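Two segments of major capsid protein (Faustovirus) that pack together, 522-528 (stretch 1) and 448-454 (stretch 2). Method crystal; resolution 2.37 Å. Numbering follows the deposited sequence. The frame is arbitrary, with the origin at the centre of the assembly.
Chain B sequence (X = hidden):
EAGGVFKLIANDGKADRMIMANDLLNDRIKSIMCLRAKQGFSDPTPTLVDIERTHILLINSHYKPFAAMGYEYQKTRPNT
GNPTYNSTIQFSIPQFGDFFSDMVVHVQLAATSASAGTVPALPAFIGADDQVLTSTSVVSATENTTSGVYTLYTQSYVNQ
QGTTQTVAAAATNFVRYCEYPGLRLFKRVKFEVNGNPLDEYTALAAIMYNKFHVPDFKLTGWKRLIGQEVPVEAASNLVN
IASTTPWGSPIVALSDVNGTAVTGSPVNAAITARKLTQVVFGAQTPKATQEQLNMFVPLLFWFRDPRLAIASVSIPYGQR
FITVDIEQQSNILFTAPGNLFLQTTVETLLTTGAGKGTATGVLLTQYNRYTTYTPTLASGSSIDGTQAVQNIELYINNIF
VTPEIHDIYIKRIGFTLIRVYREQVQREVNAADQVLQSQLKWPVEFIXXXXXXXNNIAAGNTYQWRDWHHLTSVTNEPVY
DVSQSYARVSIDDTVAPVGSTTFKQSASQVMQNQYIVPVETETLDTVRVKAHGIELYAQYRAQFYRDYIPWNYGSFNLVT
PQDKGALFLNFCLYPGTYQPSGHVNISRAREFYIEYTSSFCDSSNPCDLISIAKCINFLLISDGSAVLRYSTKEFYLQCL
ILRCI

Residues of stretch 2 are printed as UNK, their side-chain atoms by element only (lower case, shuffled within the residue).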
ATOM      1  N   GLU B 522      14.224 -18.680  -3.130  1.00 37.92           N
ATOM      2  CA  GLU B 522      13.346 -19.680  -2.533  1.00 38.42           C
ATOM      3  C   GLU B 522      14.127 -20.933  -2.157  1.00 37.18           C
ATOM      4  O   GLU B 522      15.004 -21.387  -2.897  1.00 36.79           O
ATOM      5  CB  GLU B 522      12.212 -20.036  -3.496  1.00 41.08           C
ATOM      6  CG  GLU B 522      11.227 -18.904  -3.752  1.00 44.98           C
ATOM      7  CD  GLU B 522      10.153 -19.273  -4.761  1.00 51.15           C
ATOM      8  OE1 GLU B 522       9.782 -20.464  -4.834  1.00 52.28           O
ATOM      9  OE2 GLU B 522       9.683 -18.370  -5.485  1.00 53.15           O
ATOM     10  N   THR B 523      13.804 -21.487  -0.989  1.00 39.18           N
ATOM     11  CA  THR B 523      14.434 -22.709  -0.507  1.00 39.22           C
ATOM     12  C   THR B 523      13.596 -23.954  -0.761  1.00 39.60           C
ATOM     13  O   THR B 523      14.125 -25.065  -0.654  1.00 42.77           O
ATOM     14  CB  THR B 523      14.732 -22.601   0.996  1.00 39.68           C
ATOM     15  OG1 THR B 523      13.531 -22.274   1.706  1.00 41.07           O
ATOM     16  CG2 THR B 523      15.783 -21.529   1.257  1.00 39.31           C
ATOM     17  N   LEU B 524      12.319 -23.801  -1.094  1.00 37.57           N
ATOM     18  CA  LEU B 524      11.441 -24.920  -1.403  1.00 39.13           C
ATOM     19  C   LEU B 524      11.034 -24.849  -2.868  1.00 38.54           C
ATOM     20  O   LEU B 524      10.542 -23.814  -3.330  1.00 39.28           O
ATOM     21  CB  LEU B 524      10.196 -24.908  -0.512  1.00 39.75           C
ATOM     22  CG  LEU B 524      10.393 -25.161   0.984  1.00 41.26           C
ATOM     23  CD1 LEU B 524       9.117 -24.849   1.749  1.00 41.69           C
ATOM     24  CD2 LEU B 524      10.821 -26.597   1.230  1.00 41.94           C
ATOM     25  N   ASP B 525      11.246 -25.945  -3.595  1.00 37.38           N
ATOM     26  CA  ASP B 525      10.789 -26.037  -4.977  1.00 37.87           C
ATOM     27  C   ASP B 525       9.404 -26.667  -5.066  1.00 36.00           C
ATOM     28  O   ASP B 525       8.486 -26.079  -5.645  1.00 35.28           O
ATOM     29  CB  ASP B 525      11.788 -26.842  -5.817  1.00 40.30           C
ATOM     30  CG  ASP B 525      13.087 -26.097  -6.053  1.00 42.99           C
ATOM     31  OD1 ASP B 525      13.075 -24.848  -6.020  1.00 41.97           O
ATOM     32  OD2 ASP B 525      14.121 -26.762  -6.277  1.00 45.48           O
ATOM     33  N   THR B 526       9.242 -27.862  -4.503  1.00 34.39           N
ATOM     34  CA  THR B 526       7.975 -28.575  -4.515  1.00 34.06           C
ATOM     35  C   THR B 526       7.675 -29.095  -3.116  1.00 35.78           C
ATOM     36  O   THR B 526       8.577 -29.292  -2.299  1.00 37.49           O
ATOM     37  CB  THR B 526       7.984 -29.752  -5.504  1.00 32.96           C
ATOM     38  OG1 THR B 526       8.815 -30.800  -4.991  1.00 32.15           O
ATOM     39  CG2 THR B 526       8.512 -29.318  -6.867  1.00 32.97           C
ATOM     40  N   VAL B 527       6.389 -29.315  -2.846  1.00 34.79           N
ATOM     41  CA  VAL B 527       5.940 -29.885  -1.579  1.00 28.72           C
ATOM     42  C   VAL B 527       4.873 -30.936  -1.867  1.00 37.93           C
ATOM     43  O   VAL B 527       4.028 -30.756  -2.745  1.00 38.91           O
ATOM     44  CB  VAL B 527       5.404 -28.802  -0.616  1.00 28.22           C
ATOM     45  CG1 VAL B 527       4.768 -29.432   0.616  1.00 28.31           C
ATOM     46  CG2 VAL B 527       6.526 -27.867  -0.197  1.00 34.75           C
ATOM     47  N   ARG B 528       4.933 -32.041  -1.125  1.00 39.13           N
ATOM     48  CA  ARG B 528       3.967 -33.127  -1.217  1.00 38.14           C
ATOM     49  C   ARG B 528       3.539 -33.520   0.188  1.00 35.26           C
ATOM     50  O   ARG B 528       4.356 -33.525   1.113  1.00 32.95           O
ATOM     51  CB  ARG B 528       4.566 -34.332  -1.961  1.00 40.58           C
ATOM     52  CG  ARG B 528       3.653 -35.543  -2.083  1.00 45.18           C
ATOM     53  CD  ARG B 528       4.161 -36.477  -3.171  1.00 49.08           C
ATOM     54  NE  ARG B 528       4.577 -37.777  -2.653  1.00 52.82           N
ATOM     55  CZ  ARG B 528       3.892 -38.903  -2.826  1.00 56.66           C
ATOM     56  NH1 ARG B 528       2.750 -38.890  -3.498  1.00 57.72           N
ATOM     57  NH2 ARG B 528       4.346 -40.042  -2.322  1.00 58.27           N
ATOM     58  N   UNK B 448       1.312 -24.208   8.596  1.00 31.72           N
ATOM     59  CA  UNK B 448       2.264 -23.236   8.075  1.00 31.08           C
ATOM     60  C   UNK B 448       3.603 -23.928   7.842  1.00 33.13           C
ATOM     61  O   UNK B 448       4.086 -24.663   8.709  1.00 35.20           O
ATOM     62  c   UNK B 448      -0.528 -21.059  11.199  1.00 30.34           C
ATOM     63  c   UNK B 448       0.636 -21.665  10.765  1.00 31.45           C
ATOM     64  c   UNK B 448       2.439 -22.066   9.043  1.00 31.03           C
ATOM     65  o   UNK B 448      -2.347 -19.573  10.801  1.00 25.51           O
ATOM     66  c   UNK B 448      -0.690 -19.896   9.113  1.00 25.40           C
ATOM     67  c   UNK B 448      -1.187 -20.176  10.370  1.00 30.72           C
ATOM     68  c   UNK B 448       1.157 -21.405   9.503  1.00 30.31           C
ATOM     69  c   UNK B 448       0.478 -20.507   8.689  1.00 25.45           C
ATOM     70  N   UNK B 449       4.203 -23.699   6.675  1.00 33.19           N
ATOM     71  CA  UNK B 449       5.415 -24.406   6.285  1.00 32.42           C
ATOM     72  C   UNK B 449       6.485 -23.429   5.820  1.00 34.74           C
ATOM     73  O   UNK B 449       6.189 -22.385   5.230  1.00 36.24           O
ATOM     74  c   UNK B 449       5.132 -25.429   5.174  1.00 31.99           C
ATOM     75  c   UNK B 449       6.773 -27.185   5.907  1.00 31.79           C
ATOM     76  c   UNK B 449       5.950 -27.164   3.540  1.00 32.66           C
ATOM     77  c   UNK B 449       6.308 -26.313   4.749  1.00 32.58           C
ATOM     78  N   UNK B 450       7.737 -23.786   6.093  1.00 34.96           N
ATOM     79  CA  UNK B 450       8.870 -23.013   5.627  1.00 34.80           C
ATOM     80  C   UNK B 450      10.154 -23.791   5.801  1.00 37.14           C
ATOM     81  O   UNK B 450      10.244 -24.703   6.630  1.00 38.84           O
ATOM     82  N   UNK B 451      11.150 -23.420   4.996  1.00 36.24           N
ATOM     83  CA  UNK B 451      12.493 -24.002   5.057  1.00 36.79           C
ATOM     84  C   UNK B 451      13.461 -22.835   5.225  1.00 35.85           C
ATOM     85  O   UNK B 451      13.961 -22.280   4.244  1.00 36.45           O
ATOM     86  c   UNK B 451      14.091 -25.651   3.806  1.00 37.37           C
ATOM     87  c   UNK B 451      12.798 -24.831   3.810  1.00 38.02           C
ATOM     88  c   UNK B 451      14.117 -26.633   4.966  1.00 36.97           C
ATOM     89  c   UNK B 451      14.261 -26.383   2.484  1.00 37.43           C
ATOM     90  N   UNK B 452      13.719 -22.465   6.478  1.00 34.53           N
ATOM     91  CA  UNK B 452      14.462 -21.250   6.783  1.00 34.94           C
ATOM     92  C   UNK B 452      15.953 -21.550   6.865  1.00 36.74           C
ATOM     93  O   UNK B 452      16.353 -22.429   7.641  1.00 36.46           O
ATOM     94  n   UNK B 452      12.973 -17.830  12.654  1.00 30.86           N
ATOM     95  c   UNK B 452      14.847 -19.522   8.616  1.00 31.88           C
ATOM     96  n   UNK B 452      14.454 -19.566  12.887  1.00 27.92           N
ATOM     97  n   UNK B 452      14.040 -18.684  10.806  1.00 30.02           N
ATOM     98  c   UNK B 452      14.963 -19.587  10.129  1.00 30.92           C
ATOM     99  c   UNK B 452      13.822 -18.692  12.116  1.00 29.37           C
ATOM    100  c   UNK B 452      13.981 -20.652   8.094  1.00 32.80           C
ATOM    101  N   UNK B 453      16.798 -20.856   6.103  1.00 36.90           N
ATOM    102  CA  UNK B 453      18.244 -21.089   6.207  1.00 36.38           C
ATOM    103  C   UNK B 453      18.749 -20.775   7.607  1.00 36.34           C
ATOM    104  O   UNK B 453      18.354 -19.780   8.222  1.00 34.98           O
ATOM    105  c   UNK B 453      18.836 -20.131   5.166  1.00 37.47           C
ATOM    106  c   UNK B 453      16.472 -19.845   5.084  1.00 36.67           C
ATOM    107  c   UNK B 453      17.706 -19.816   4.238  1.00 37.32           C
ATOM    108  N   UNK B 454      19.636 -21.640   8.108  1.00 37.92           N
ATOM    109  CA  UNK B 454      20.159 -21.470   9.460  1.00 38.41           C
ATOM    110  C   UNK B 454      20.896 -20.148   9.621  1.00 40.02           C
ATOM    111  O   UNK B 454      20.929 -19.586  10.722  1.00 42.13           O
ATOM    112  c   UNK B 454      21.080 -22.637   9.816  1.00 38.71           C
TER
HETATM  113  O   HOH W   1      10.560 -21.720   2.844  1.00 33.64           O

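Position 448 has eight side-chain atoms: one carbon, then a ring of six carbons that bears one oxygen. A six-membered ring with an oxygen on its far end is a phenol. None of these atoms comes near stretch 1. The residue is Tyr448, and its hydroxyl is hydrogen-bonded elsewhere in the structure.

Position 449 has four carbons, forked at the second. The CA-to-CB bond points toward stretch 1. The end carbon of one branch lies 3.8 Å from Val527 CG2 and 4.3 Å from Leu524 CD1. A fork at the second carbon, rather than the first, means leucine: Leu449. The carbon touching both residues is Leu449 CD2.

Position 450 has no side-chain atoms. Its CA lies 4.3 Å from Leu524 CD1, so the backbone itself meets the leucine methyl here. It is Gly450.

Position 451 again has four carbons, forked at the second, with CA-to-CB toward stretch 1. One branch end sits 3.7 Å from Leu524 CD2, and the CB is 3.4 Å from Thr523 OG1. The pattern is that of Leu451, and the branch end is its CD2. Its chi1 is t and chi2 is p, the same rotamer as Leu449.

Position 452 has three carbons, a nitrogen, then a carbon carrying two more nitrogens. This is a guanidinium group on a three-carbon chain. CA-to-CB points away from stretch 1, and no contact is made. The residue is Arg452.

Position 453 has three carbons that close a ring onto the backbone nitrogen. CA-to-CB points sideways. The middle of the three ring carbons lies 3.9 Å from Thr523 CG2. Only proline closes such a ring, so the residue is Pro453, and that carbon is its CG.

Position 454 has one carbon and lies out of reach of stretch 1. It is Ala454.

The contact joins an apolar patch to one short polar link. Leu524 reaches both Leu449 and Leu451, and its CD1 also meets the backbone at Gly450. Val527 adds its CG2 methyl against Leu449. At the other end Thr523, with chi1 p, donates a hydrogen bond from OG1 to Leu451 O at 2.6 Å. A water also bridges the two residues. It accepts from Leu451 N at 2.8 Å and donates to Thr523 OG1 at 3.2 Å, so both backbone polar groups of Leu451 are engaged at this site. The backbones are closest at Thr523 and Leu451, with CA to CA 6.0 Å, and stand farther apart at Val527 and Leu449, with CA to CA 9.6 Å. Side chains span that wider end.

Stretch 2 (448-454) YLGLRPA
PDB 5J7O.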